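Local coordinates for carboxyltransferase domain-containing protein (Pyrococcus horikoshii, PDB 2PHC), which is uncharacterized but, as a carboxyltransferase-domain (subdomain C and D) protein of cyclophilin-like fold, probably binds ATP and acts as a hydrolase, at residues P89-V103 with G177-T189. Residues are numbered along the deposited sequence; the frame is centred on the assembly and turned at random.
Sequences PVAYGGEFGPDIEFV and GGWRIIGRIPLRT
The R180 guanidinium lies flat on one face of the F102 ring, planes 6° apart and R180 CZ 3.9 Å from the ring centroid, a cation-pi stack; at the guanidinium's edge a water bridges R180 NH1 to D99 OD1. A bend at chi2 (-66°) turns the arginine chain over the ring, while NE bonds to P147 O. An alanine in place of F102 would remove this platform and is likely to leave the guanidinium unstacked, still held by P147 and the water. The Y92 ring carries V90 CG1 over the centre of one face and meets I182 CD1 at its edge, 3.9 Å from CE2; its hydroxyl bonds to H118. A91 CB lies off-centre on one face of F96, whose CD1 touches R184 CB at 3.7 Å. D99 grips the I181 backbone twice: its N donates to I181 O, and OD2 accepts I181 N through its anti lone pair while salt-bridged to R153. G97 CA packs against I182 C at 3.5 Å, leaving no room for a side chain. A91 and R184, an antiparallel hydrogen-bonded pair, join strand 85-92 to 180-184, which pairs onward with 160-164; I182 packs against I100 and V103 of helix 100-107 and H118 of helix 111-119.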
# COMPACT_ATOMS: atom_id res chain seq x y z
N PRO A 89 -1.07 3.48 -12.77
CA PRO A 89 -0.95 4.90 -13.07
C PRO A 89 -2.32 5.60 -12.90
O PRO A 89 -3.35 5.05 -13.31
CB PRO A 89 -0.41 4.92 -14.52
CG PRO A 89 -0.93 3.75 -15.11
CD PRO A 89 -0.92 2.68 -14.01
N VAL A 90 -2.26 6.77 -12.24
CA VAL A 90 -3.36 7.64 -11.90
C VAL A 90 -2.87 8.99 -12.32
O VAL A 90 -1.85 9.45 -11.83
CB VAL A 90 -3.59 7.77 -10.32
CG1 VAL A 90 -4.79 8.69 -9.99
CG2 VAL A 90 -3.80 6.38 -9.62
N ALA A 91 -3.58 9.62 -13.25
CA ALA A 91 -3.48 11.12 -13.46
C ALA A 91 -4.32 11.86 -12.40
O ALA A 91 -5.53 11.83 -12.44
CB ALA A 91 -3.90 11.48 -14.91
N TYR A 92 -3.66 12.45 -11.42
CA TYR A 92 -4.29 13.16 -10.27
C TYR A 92 -4.59 14.63 -10.62
O TYR A 92 -3.91 15.21 -11.50
CB TYR A 92 -3.39 13.18 -9.04
CG TYR A 92 -3.12 11.90 -8.32
CD1 TYR A 92 -2.09 11.05 -8.73
CD2 TYR A 92 -3.85 11.54 -7.19
CE1 TYR A 92 -1.84 9.83 -8.04
CE2 TYR A 92 -3.59 10.33 -6.49
CZ TYR A 92 -2.59 9.51 -6.93
OH TYR A 92 -2.35 8.35 -6.30
N GLY A 93 -5.57 15.19 -9.90
CA GLY A 93 -6.08 16.55 -10.07
C GLY A 93 -6.68 16.98 -11.41
O GLY A 93 -6.82 16.17 -12.34
N GLY A 94 -7.05 18.27 -11.50
CA GLY A 94 -7.60 18.87 -12.72
C GLY A 94 -8.94 18.26 -13.07
O GLY A 94 -9.83 18.13 -12.22
N GLU A 95 -9.08 17.83 -14.31
CA GLU A 95 -10.35 17.36 -14.75
C GLU A 95 -10.64 15.94 -14.33
O GLU A 95 -11.79 15.51 -14.20
CB GLU A 95 -10.43 17.49 -16.26
CG GLU A 95 -11.88 17.61 -16.71
CD GLU A 95 -12.55 18.97 -16.41
OE1 GLU A 95 -12.14 19.76 -15.49
OE2 GLU A 95 -13.56 19.22 -17.13
N PHE A 96 -9.56 15.23 -14.09
CA PHE A 96 -9.54 13.81 -13.71
C PHE A 96 -9.93 13.58 -12.27
O PHE A 96 -10.52 12.53 -11.97
CB PHE A 96 -8.13 13.32 -13.88
CG PHE A 96 -7.69 13.25 -15.28
CD1 PHE A 96 -8.28 12.39 -16.15
CD2 PHE A 96 -6.60 13.99 -15.70
CE1 PHE A 96 -7.81 12.26 -17.47
CE2 PHE A 96 -6.10 13.85 -17.02
CZ PHE A 96 -6.70 12.99 -17.91
N GLY A 97 -9.61 14.52 -11.41
CA GLY A 97 -10.14 14.51 -10.09
C GLY A 97 -10.62 15.88 -9.75
O GLY A 97 -9.77 16.74 -9.53
N PRO A 98 -11.94 16.17 -9.88
CA PRO A 98 -12.60 17.43 -9.47
C PRO A 98 -12.60 17.77 -7.99
O PRO A 98 -12.73 18.95 -7.59
CB PRO A 98 -14.04 17.23 -9.95
CG PRO A 98 -14.15 15.80 -10.38
CD PRO A 98 -12.80 15.34 -10.73
N ASP A 99 -12.45 16.76 -7.18
CA ASP A 99 -12.73 16.89 -5.79
C ASP A 99 -11.44 17.00 -4.98
O ASP A 99 -11.46 17.02 -3.80
CB ASP A 99 -13.53 15.70 -5.34
CG ASP A 99 -14.92 15.63 -5.94
OD1 ASP A 99 -15.61 16.62 -5.96
OD2 ASP A 99 -15.33 14.56 -6.35
N ILE A 100 -10.30 17.05 -5.64
CA ILE A 100 -9.03 17.00 -4.92
C ILE A 100 -8.76 18.24 -4.12
O ILE A 100 -8.12 18.20 -3.13
CB ILE A 100 -7.85 16.64 -5.83
CG1 ILE A 100 -6.66 16.16 -5.01
CG2 ILE A 100 -7.45 17.79 -6.71
CD1 ILE A 100 -5.58 15.62 -5.82
N GLU A 101 -9.27 19.35 -4.58
CA GLU A 101 -9.05 20.59 -3.87
C GLU A 101 -9.80 20.59 -2.59
O GLU A 101 -9.29 21.09 -1.58
CB GLU A 101 -9.37 21.84 -4.78
CG GLU A 101 -8.45 21.95 -6.08
CD GLU A 101 -9.10 21.28 -7.36
OE1 GLU A 101 -10.10 20.49 -7.28
OE2 GLU A 101 -8.59 21.55 -8.48
N PHE A 102 -11.02 20.05 -2.58
CA PHE A 102 -11.80 19.99 -1.31
C PHE A 102 -11.16 18.98 -0.34
O PHE A 102 -11.23 19.12 0.93
CB PHE A 102 -13.24 19.59 -1.64
CG PHE A 102 -14.08 19.28 -0.43
CD1 PHE A 102 -15.04 20.21 0.05
CD2 PHE A 102 -13.94 18.05 0.25
CE1 PHE A 102 -15.78 19.92 1.16
CE2 PHE A 102 -14.66 17.81 1.41
CZ PHE A 102 -15.60 18.71 1.85
N VAL A 103 -10.56 17.92 -0.89
CA VAL A 103 -9.91 16.87 -0.03
C VAL A 103 -8.76 17.49 0.74
O VAL A 103 -8.68 17.32 1.92
CB VAL A 103 -9.34 15.65 -0.80
CG1 VAL A 103 -8.49 14.78 0.19
CG2 VAL A 103 -10.46 14.86 -1.45
N GLY A 177 -21.88 7.48 -8.04
CA GLY A 177 -21.14 7.38 -6.79
C GLY A 177 -20.96 8.72 -6.16
O GLY A 177 -20.87 9.73 -6.86
N GLY A 178 -20.92 8.76 -4.83
CA GLY A 178 -20.63 10.01 -4.22
C GLY A 178 -19.28 10.14 -3.54
O GLY A 178 -19.25 10.94 -2.64
N TRP A 179 -18.24 9.37 -3.99
CA TRP A 179 -16.88 9.34 -3.40
C TRP A 179 -16.16 10.59 -3.89
O TRP A 179 -16.50 11.07 -4.96
CB TRP A 179 -16.06 8.07 -3.86
CG TRP A 179 -16.43 6.78 -3.07
CD1 TRP A 179 -17.69 6.41 -2.68
CD2 TRP A 179 -15.55 5.74 -2.54
NE1 TRP A 179 -17.68 5.25 -1.95
CE2 TRP A 179 -16.38 4.80 -1.85
CE3 TRP A 179 -14.17 5.50 -2.58
CZ2 TRP A 179 -15.87 3.65 -1.21
CZ3 TRP A 179 -13.65 4.33 -1.88
CH2 TRP A 179 -14.52 3.43 -1.23
N ARG A 180 -15.19 11.12 -3.13
CA ARG A 180 -14.43 12.30 -3.57
C ARG A 180 -13.46 11.86 -4.58
O ARG A 180 -12.53 11.16 -4.22
CB ARG A 180 -13.71 13.03 -2.41
CG ARG A 180 -14.67 13.61 -1.40
CD ARG A 180 -15.62 14.79 -1.86
NE ARG A 180 -16.54 15.11 -0.74
CZ ARG A 180 -17.26 16.25 -0.64
NH1 ARG A 180 -17.16 17.20 -1.59
NH2 ARG A 180 -18.01 16.44 0.41
N ILE A 181 -13.65 12.28 -5.82
CA ILE A 181 -12.77 11.86 -6.92
C ILE A 181 -11.53 12.74 -7.11
O ILE A 181 -11.67 13.94 -7.38
CB ILE A 181 -13.52 11.75 -8.23
CG1 ILE A 181 -14.86 10.97 -8.06
CG2 ILE A 181 -12.62 11.22 -9.28
CD1 ILE A 181 -14.74 9.43 -7.50
N ILE A 182 -10.33 12.12 -7.01
CA ILE A 182 -9.00 12.79 -6.93
C ILE A 182 -8.10 12.48 -8.15
O ILE A 182 -7.05 13.05 -8.31
CB ILE A 182 -8.27 12.49 -5.55
CG1 ILE A 182 -7.79 11.01 -5.41
CG2 ILE A 182 -9.15 12.88 -4.33
CD1 ILE A 182 -6.73 10.82 -4.24
N GLY A 183 -8.53 11.63 -9.06
CA GLY A 183 -7.60 11.16 -10.06
C GLY A 183 -8.32 10.17 -10.91
O GLY A 183 -9.42 9.75 -10.53
N ARG A 184 -7.74 9.79 -12.05
CA ARG A 184 -8.34 8.78 -12.87
C ARG A 184 -7.22 7.91 -13.39
O ARG A 184 -6.14 8.40 -13.67
CB ARG A 184 -9.01 9.43 -14.06
CG ARG A 184 -9.85 8.56 -14.83
CD ARG A 184 -10.79 9.43 -15.75
NE ARG A 184 -11.36 8.54 -16.76
CZ ARG A 184 -11.92 8.91 -17.92
NH1 ARG A 184 -12.01 10.20 -18.25
NH2 ARG A 184 -12.41 7.97 -18.74
N ILE A 185 -7.53 6.61 -13.52
CA ILE A 185 -6.70 5.59 -14.06
C ILE A 185 -7.03 5.38 -15.56
O ILE A 185 -8.20 5.23 -15.90
CB ILE A 185 -6.96 4.19 -13.28
CG1 ILE A 185 -6.58 4.26 -11.79
CG2 ILE A 185 -6.29 3.10 -13.95
CD1 ILE A 185 -7.35 3.22 -10.85
N PRO A 186 -6.02 5.34 -16.44
CA PRO A 186 -6.25 5.13 -17.90
C PRO A 186 -6.36 3.68 -18.37
O PRO A 186 -6.91 3.45 -19.42
CB PRO A 186 -5.00 5.74 -18.52
CG PRO A 186 -3.89 5.37 -17.42
CD PRO A 186 -4.62 5.69 -16.13
N LEU A 187 -5.75 2.74 -17.64
CA LEU A 187 -5.92 1.31 -17.84
C LEU A 187 -7.37 0.87 -17.72
O LEU A 187 -8.15 1.41 -16.90
CB LEU A 187 -5.13 0.57 -16.79
CG LEU A 187 -3.64 0.93 -16.64
CD1 LEU A 187 -3.16 0.38 -15.33
CD2 LEU A 187 -2.81 0.32 -17.78
N ARG A 188 -7.75 -0.14 -18.52
CA ARG A 188 -9.06 -0.76 -18.36
C ARG A 188 -8.84 -1.83 -17.31
O ARG A 188 -8.43 -2.98 -17.63
CB ARG A 188 -9.53 -1.37 -19.64
CG ARG A 188 -10.98 -1.75 -19.61
CD ARG A 188 -11.44 -2.28 -20.98
NE ARG A 188 -12.74 -2.94 -20.85
CZ ARG A 188 -13.51 -3.28 -21.88
NH1 ARG A 188 -13.10 -3.01 -23.11
NH2 ARG A 188 -14.67 -3.88 -21.66
N THR A 189 -9.13 -1.45 -16.06
CA THR A 189 -8.85 -2.32 -14.89
C THR A 189 -9.73 -3.57 -14.75
O THR A 189 -9.31 -4.60 -14.19
CB THR A 189 -8.80 -1.50 -13.56
OG1 THR A 189 -10.06 -0.86 -13.35
CG2 THR A 189 -7.63 -0.45 -13.58
O HOH W 1 -15.72 18.09 -3.73